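Local atomic coordinates of thioredoxin-like protein (Parabacteroides distasonis, PDB entry 4FO5), a protein that is probably a thioredoxin-like oxidoreductase of the AhpC/TSA family, though its own reaction and partners are not established. Residues N38-A41 against S47-R50; N56-F61 against I66-I71. One frame throughout, in Å; residues are numbered along the deposited sequence. Where two conformers were deposited one is given.

Both contacts belong to one beta-alpha-beta unit of the thioredoxin fold: strand 34-40, helix 45-58 and strand 66-72. They follow in series along the chain, their centres about 13 Å apart. Interaction 1 sets the end of the first strand against the start of the helix; interaction 2 sets the far end of the same helix, and the turn after it, against the start of the second strand. The two strands are parallel neighbours in the sheet, joined where Asn38 N approaches Cys69 O at 2.9 Å and Asn38 O approaches Ile71 N at 2.7 Å, both probable hydrogen bonds. Together the two contacts hold helix 45-58 against these two strands near both its ends.

Interaction 1. Residues N38-A41 against S47-R50; sequences NFWA and SRAR
At the strand-to-helix corner of the thioredoxin fold, where strand 34-40 gives way to helix 45-58, Trp40 and Ala41 meet Ser47 and Arg48. Thioredoxins and their TlpA-like relatives carry the CXXC dithiol here; by sequence, Asp44 and Ser47 probably occupy the two cysteine positions, so that dithiol is absent. The Ser47 hydroxyl is held from two directions: Ala41 N donates to Ser47 OG at 3.1 Å along a nearly straight path (165°), and Asp44 O supplies a second hydrogen bond. With chi1 at 72°, OG sits between its own backbone N and carbonyl carbon, turned to the strand. Behind it, Ser47 CB rests on Trp40 CB at 3.6 Å.

The indole continues this packing. Its six-membered ring lies against the backbone CA and the aliphatic start of Arg48, Trp40 CZ3 being 4.0 Å from Arg48 CG. Beyond that the extended Arg48 chain delivers its NE to a salt bridge with Asp87 of helix 77-87, a helix whose Thr83 also touches both Trp40 and Arg48.

Three waters fill in between Asn38 and the helix. Asn38 ND2 donates to water 2 at 2.7 Å, and that water donates to Ser47 O. Water 1 bridges Asn38 OD1 and Phe39 O to Arg50 NH2, thus tying two strand oxygens to one arginine. Arg50 folds back so that Ser47 CA lies against one face of its guanidinium, toward the rim, while water 3, in the plane at its edge, accepts from Arg50 NE at 2.9 Å and donates to Asn38 OD1 at 2.7 Å.

Interaction 2. Residues N56-F61 against I66-I71; sequences NEVNKF and IAMCSI
The C-terminal part of helix 45-58 and the type I turn from Val58 to Phe61 lie over the beginning of strand 66-72, with Val58 CA and Met68 CA 6.8 Å apart. The turn is closed by Phe61 N donating to Val58 O at 3.0 Å, which brings Phe61 down beside Ile66. Val58 carries most of the contact. Its CG1, anti to the backbone N (chi1 173°), is set against Ile66 CG2 at 3.9 Å and also reaches Met68 CB. On the other branch, Val58 CG2 rests on Met68 SE (selenomethionine) at 4.0 Å. One branched side chain therefore spans two strand residues that face the helix, crossing Ile66 at about a right angle and Met68 more obliquely.

This is the second half of the beta-alpha-beta crossover of the thioredoxin fold, where the chain leaves the helix, turns and enters the next parallel strand. The interface is wholly apolar. Ile66 CG2 serves both partners, touching Val58 on one hand and Phe61 CB at 3.7 Å on the other. The Phe61 ring turns from the strand to pack on Thr137 and Leu140 of helix 133-140, and Leu140 also packs on Ile66, so a second helix shares this end of the contact. Met68 bends at chi2 and chi3, and its side chain touches Leu36 and Asn38 on the neighbouring strand 34-40.

On the side chains about the turn, Lys60 NZ forms a salt bridge with Glu57 OE2 at 2.8 Å, from a position 35° out of the carboxylate plane, and the same oxygen is hydrogen-bonded to Thr137 OG1.

Interaction 1. Residues N38-A41 against S47-R50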
ATOM      1  N   ASN A  38       0.642  -0.040   0.494  1.00 27.03           N
ATOM      2  CA  ASN A  38       1.326  -0.055   1.767  1.00 28.17           C
ATOM      3  C   ASN A  38       1.007  -1.313   2.588  1.00 32.71           C
ATOM      4  O   ASN A  38      -0.141  -1.715   2.678  1.00 35.22           O
ATOM      5  CB  ASN A  38       0.985   1.201   2.556  1.00 28.52           C
ATOM      6  CG  ASN A  38       1.759   1.298   3.822  1.00 39.00           C
ATOM      7  OD1 ASN A  38       2.979   1.380   3.811  1.00 35.11           O
ATOM      8  ND2 ASN A  38       1.060   1.306   4.948  1.00 31.91           N
ATOM      9  N   PHE A  39       2.038  -1.950   3.143  1.00 26.90           N
ATOM     10  CA  PHE A  39       1.904  -3.132   3.993  1.00 26.56           C
ATOM     11  C   PHE A  39       2.210  -2.747   5.397  1.00 31.37           C
ATOM     12  O   PHE A  39       3.197  -2.052   5.652  1.00 30.90           O
ATOM     13  CB  PHE A  39       2.838  -4.267   3.527  1.00 29.32           C
ATOM     14  CG  PHE A  39       2.480  -4.781   2.154  1.00 29.72           C
ATOM     15  CD1 PHE A  39       1.468  -5.716   1.989  1.00 31.48           C
ATOM     16  CD2 PHE A  39       3.093  -4.262   1.018  1.00 30.50           C
ATOM     17  CE1 PHE A  39       1.131  -6.191   0.714  1.00 33.52           C
ATOM     18  CE2 PHE A  39       2.768  -4.744  -0.250  1.00 33.00           C
ATOM     19  CZ  PHE A  39       1.784  -5.696  -0.395  1.00 32.39           C
ATOM     20  N   TRP A  40       1.375  -3.203   6.325  1.00 29.86           N
ATOM     21  CA  TRP A  40       1.527  -2.929   7.744  1.00 31.25           C
ATOM     22  C   TRP A  40       0.831  -4.021   8.555  1.00 36.93           C
ATOM     23  O   TRP A  40       0.137  -4.863   7.994  1.00 36.23           O
ATOM     24  CB  TRP A  40       0.935  -1.533   8.094  1.00 29.01           C
ATOM     25  CG  TRP A  40      -0.559  -1.488   7.973  1.00 29.34           C
ATOM     26  CD1 TRP A  40      -1.284  -1.481   6.822  1.00 30.70           C
ATOM     27  CD2 TRP A  40      -1.510  -1.542   9.047  1.00 30.73           C
ATOM     28  NE1 TRP A  40      -2.627  -1.490   7.107  1.00 30.78           N
ATOM     29  CE2 TRP A  40      -2.796  -1.543   8.467  1.00 33.48           C
ATOM     30  CE3 TRP A  40      -1.398  -1.596  10.445  1.00 33.76           C
ATOM     31  CZ2 TRP A  40      -3.970  -1.594   9.235  1.00 34.27           C
ATOM     32  CZ3 TRP A  40      -2.564  -1.655  11.205  1.00 36.27           C
ATOM     33  CH2 TRP A  40      -3.828  -1.638  10.601  1.00 36.31           C
ATOM     34  N   ALA A  41       1.004  -3.986   9.874  1.00 34.78           N
ATOM     35  CA  ALA A  41       0.337  -4.877  10.825  1.00 37.51           C
ATOM     36  C   ALA A  41       0.323  -4.200  12.180  1.00 43.33           C
ATOM     37  O   ALA A  41       1.276  -3.491  12.507  1.00 41.90           O
ATOM     38  CB  ALA A  41       1.043  -6.223  10.907  1.00 40.43           C
ATOM     39  N   SER A  47       5.114   0.308  11.334  1.00 35.79           N
ATOM     40  CA  SER A  47       4.284   0.197  10.124  1.00 32.77           C
ATOM     41  C   SER A  47       2.914   0.820  10.390  1.00 36.08           C
ATOM     42  O   SER A  47       2.374   1.537   9.555  1.00 34.29           O
ATOM     43  CB  SER A  47       4.141  -1.271   9.704  1.00 34.99           C
ATOM     44  OG  SER A  47       3.295  -2.011  10.580  1.00 36.65           O
ATOM     45  N   ARG A  48       2.378   0.590  11.587  1.00 34.44           N
ATOM     46  CA  ARG A  48       1.091   1.146  11.975  1.00 33.03           C
ATOM     47  C   ARG A  48       1.134   2.675  11.977  1.00 36.12           C
ATOM     48  O   ARG A  48       0.218   3.296  11.453  1.00 35.77           O
ATOM     49  CB  ARG A  48       0.678   0.604  13.341  1.00 34.49           C
ATOM     50  CG  ARG A  48      -0.760   0.938  13.673  1.00 36.62           C
ATOM     51  CD  ARG A  48      -1.126   0.465  15.039  1.00 41.84           C
ATOM     52  NE  ARG A  48      -2.344   1.115  15.506  1.00 49.23           N
ATOM     53  CZ  ARG A  48      -2.941   0.844  16.661  1.00 64.74           C
ATOM     54  NH1 ARG A  48      -2.435  -0.071  17.476  1.00 58.18           N
ATOM     55  NH2 ARG A  48      -4.053   1.478  17.002  1.00 51.44           N
ATOM     56  N   ALA A  49       2.189   3.294  12.543  1.00 33.92           N
ATOM     57  CA  ALA A  49       2.280   4.765  12.551  1.00 32.40           C
ATOM     58  C   ALA A  49       2.487   5.316  11.133  1.00 33.28           C
ATOM     59  O   ALA A  49       1.891   6.331  10.808  1.00 32.67           O
ATOM     60  CB  ALA A  49       3.401   5.236  13.465  1.00 33.99           C
ATOM     61  N   ARG A  50       3.293   4.653  10.278  1.00 31.77           N
ATOM     62  CA  ARG A  50       3.487   5.099   8.881  1.00 30.90           C
ATOM     63  C   ARG A  50       2.189   5.046   8.103  1.00 33.13           C
ATOM     64  O   ARG A  50       1.911   5.922   7.280  1.00 30.75           O
ATOM     65  CB  ARG A  50       4.524   4.225   8.150  1.00 34.86           C
ATOM     66  CG  ARG A  50       5.955   4.426   8.621  1.00 44.19           C
ATOM     67  CD  ARG A  50       6.960   3.795   7.646  1.00 50.57           C
ATOM     68  NE  ARG A  50       6.738   2.358   7.415  1.00 45.57           N
ATOM     69  CZ  ARG A  50       7.197   1.385   8.197  1.00 62.46           C
ATOM     70  NH1 ARG A  50       7.894   1.673   9.294  1.00 52.77           N
ATOM     71  NH2 ARG A  50       6.947   0.116   7.901  1.00 47.56           N
TER
HETATM   72  O   HOH W   1       4.734   0.147   5.704  1.00 36.82           O
HETATM   73  O   HOH W   2       2.894   1.498   6.955  1.00 42.49           O
HETATM   74  O   HOH W   3       5.189   2.469   4.913  1.00 53.40           O

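Interaction 2. Residues N56-F61 against I66-I71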
ATOM      1  N   ASN A  56      -3.403   9.891   5.879  1.00 39.54           N
ATOM      2  CA  ASN A  56      -3.798  11.291   6.020  0.60 40.98           C
ATOM      3  C   ASN A  56      -3.147  12.162   4.917  1.00 44.20           C
ATOM      4  O   ASN A  56      -3.768  13.129   4.485  1.00 46.48           O
ATOM      5  CB  ASN A  56      -3.528  11.810   7.431  0.60 42.52           C
ATOM      6  CG  ASN A  56      -4.559  11.266   8.403  0.60 52.62           C
ATOM      7  OD1 ASN A  56      -5.683  11.770   8.511  0.60 52.84           O
ATOM      8  ND2 ASN A  56      -4.260  10.151   9.027  0.60 34.33           N
ATOM      9  N   GLU A  57      -1.962  11.798   4.410  1.00 36.67           N
ATOM     10  CA  GLU A  57      -1.352  12.547   3.320  1.00 36.22           C
ATOM     11  C   GLU A  57      -2.145  12.383   2.013  1.00 40.50           C
ATOM     12  O   GLU A  57      -2.273  13.343   1.269  1.00 41.86           O
ATOM     13  CB  GLU A  57       0.094  12.093   3.109  1.00 36.52           C
ATOM     14  CG  GLU A  57       0.960  13.131   2.423  1.00 42.95           C
ATOM     15  CD  GLU A  57       1.279  14.384   3.224  1.00 56.60           C
ATOM     16  OE1 GLU A  57       1.137  14.382   4.470  1.00 46.36           O
ATOM     17  OE2 GLU A  57       1.623  15.400   2.583  1.00 46.69           O
ATOM     18  N   VAL A  58      -2.655  11.164   1.740  1.00 36.21           N
ATOM     19  CA  VAL A  58      -3.416  10.817   0.529  1.00 36.98           C
ATOM     20  C   VAL A  58      -4.721  11.600   0.516  1.00 41.80           C
ATOM     21  O   VAL A  58      -5.133  12.046  -0.555  1.00 43.05           O
ATOM     22  CB  VAL A  58      -3.632   9.284   0.361  1.00 39.61           C
ATOM     23  CG1 VAL A  58      -4.571   8.961  -0.809  1.00 40.59           C
ATOM     24  CG2 VAL A  58      -2.303   8.570   0.164  1.00 37.36           C
ATOM     25  N   ASN A  59      -5.312  11.868   1.708  1.00 38.40           N
ATOM     26  CA  ASN A  59      -6.541  12.661   1.852  1.00 39.84           C
ATOM     27  C   ASN A  59      -6.373  14.104   1.340  1.00 44.90           C
ATOM     28  O   ASN A  59      -7.385  14.776   1.124  1.00 46.38           O
ATOM     29  CB  ASN A  59      -7.052  12.671   3.314  1.00 41.61           C
ATOM     30  CG  ASN A  59      -7.780  11.402   3.718  1.00 67.94           C
ATOM     31  OD1 ASN A  59      -8.432  10.729   2.908  1.00 65.88           O
ATOM     32  ND2 ASN A  59      -7.701  11.052   4.991  1.00 61.90           N
ATOM     33  N   LYS A  60      -5.121  14.582   1.148  1.00 41.15           N
ATOM     34  CA  LYS A  60      -4.866  15.940   0.623  1.00 44.43           C
ATOM     35  C   LYS A  60      -5.113  15.994  -0.891  1.00 48.55           C
ATOM     36  O   LYS A  60      -5.267  17.083  -1.436  1.00 51.10           O
ATOM     37  CB  LYS A  60      -3.421  16.415   0.914  1.00 47.09           C
ATOM     38  CG  LYS A  60      -3.091  16.649   2.381  1.00 59.66           C
ATOM     39  CD  LYS A  60      -1.637  17.082   2.531  1.00 65.85           C
ATOM     40  CE  LYS A  60      -1.147  16.948   3.949  1.00 74.11           C
ATOM     41  NZ  LYS A  60       0.276  17.360   4.085  1.00 78.66           N
ATOM     42  N   PHE A  61      -5.112  14.825  -1.563  1.00 42.44           N
ATOM     43  CA  PHE A  61      -5.307  14.696  -3.014  1.00 43.05           C
ATOM     44  C   PHE A  61      -6.657  14.052  -3.375  1.00 49.97           C
ATOM     45  O   PHE A  61      -7.255  13.346  -2.563  1.00 50.35           O
ATOM     46  CB  PHE A  61      -4.158  13.859  -3.625  1.00 41.65           C
ATOM     47  CG  PHE A  61      -2.790  14.479  -3.462  1.00 42.01           C
ATOM     48  CD1 PHE A  61      -2.294  15.365  -4.408  1.00 46.01           C
ATOM     49  CD2 PHE A  61      -2.008  14.193  -2.349  1.00 41.54           C
ATOM     50  CE1 PHE A  61      -1.048  15.977  -4.232  1.00 47.41           C
ATOM     51  CE2 PHE A  61      -0.758  14.798  -2.178  1.00 44.83           C
ATOM     52  CZ  PHE A  61      -0.291  15.689  -3.117  1.00 44.99           C
ATOM     53  N   ILE A  66      -4.497   9.827  -6.919  1.00 36.51           N
ATOM     54  CA  ILE A  66      -3.864   8.733  -6.178  1.00 35.12           C
ATOM     55  C   ILE A  66      -4.873   7.884  -5.430  1.00 38.88           C
ATOM     56  O   ILE A  66      -5.823   8.392  -4.858  1.00 39.75           O
ATOM     57  CB  ILE A  66      -2.763   9.285  -5.188  1.00 38.33           C
ATOM     58  CG1 ILE A  66      -2.023   8.160  -4.407  1.00 36.82           C
ATOM     59  CG2 ILE A  66      -3.322  10.342  -4.212  1.00 39.89           C
ATOM     60  CD1 ILE A  66      -0.714   7.756  -4.923  1.00 35.18           C
ATOM     61  N   ALA A  67      -4.644   6.586  -5.418  1.00 35.02           N
ATOM     62  CA  ALA A  67      -5.453   5.690  -4.612  1.00 35.31           C
ATOM     63  C   ALA A  67      -4.549   5.040  -3.571  1.00 36.44           C
ATOM     64  O   ALA A  67      -3.427   4.645  -3.870  1.00 33.38           O
ATOM     65  CB  ALA A  67      -6.127   4.634  -5.477  1.00 36.81           C
HETATM   66  N   MSE A  68      -5.024   4.953  -2.358  1.00 32.69           N
HETATM   67  CA  MSE A  68      -4.264   4.285  -1.330  1.00 32.40           C
HETATM   68  C   MSE A  68      -4.794   2.873  -1.183  1.00 33.39           C
HETATM   69  O   MSE A  68      -5.992   2.676  -1.037  1.00 33.02           O
HETATM   70  CB  MSE A  68      -4.371   5.043  -0.018  1.00 35.97           C
HETATM   71  CG  MSE A  68      -3.977   4.204   1.165  1.00 44.36           C
HETATM   72 SE   MSE A  68      -2.740   5.161   2.208  0.75 52.65          SE
HETATM   73  CE  MSE A  68      -1.295   3.964   2.208  1.00 49.03           C
ATOM     74  N   CYS A  69      -3.897   1.919  -1.149  1.00 29.56           N
ATOM     75  CA  CYS A  69      -4.197   0.522  -0.932  1.00 30.31           C
ATOM     76  C   CYS A  69      -3.337   0.036   0.232  1.00 32.27           C
ATOM     77  O   CYS A  69      -2.178  -0.304   0.034  1.00 31.47           O
ATOM     78  CB  CYS A  69      -3.943  -0.279  -2.198  1.00 31.55           C
ATOM     79  SG  CYS A  69      -4.394  -2.016  -2.037  1.00 38.00           S
ATOM     80  N   SER A  70      -3.886   0.072   1.452  1.00 28.50           N
ATOM     81  CA  SER A  70      -3.187  -0.335   2.680  0.50 28.28           C
ATOM     82  C   SER A  70      -3.593  -1.730   3.034  1.00 33.36           C
ATOM     83  O   SER A  70      -4.774  -1.972   3.240  1.00 36.14           O
ATOM     84  CB  SER A  70      -3.533   0.590   3.843  0.50 32.11           C
ATOM     85  OG  SER A  70      -2.959   1.874   3.742  0.50 38.78           O
ATOM     86  N   ILE A  71      -2.654  -2.662   3.097  1.00 28.45           N
ATOM     87  CA  ILE A  71      -3.016  -4.045   3.405  1.00 27.82           C
ATOM     88  C   ILE A  71      -2.444  -4.465   4.748  1.00 32.12           C
ATOM     89  O   ILE A  71      -1.230  -4.476   4.904  1.00 31.66           O
ATOM     90  CB  ILE A  71      -2.548  -4.999   2.284  1.00 30.66           C
ATOM     91  CG1 ILE A  71      -3.046  -4.525   0.901  1.00 29.36           C
ATOM     92  CG2 ILE A  71      -2.998  -6.442   2.604  1.00 32.04           C
ATOM     93  CD1 ILE A  71      -2.466  -5.292  -0.334  1.00 35.21           C
TER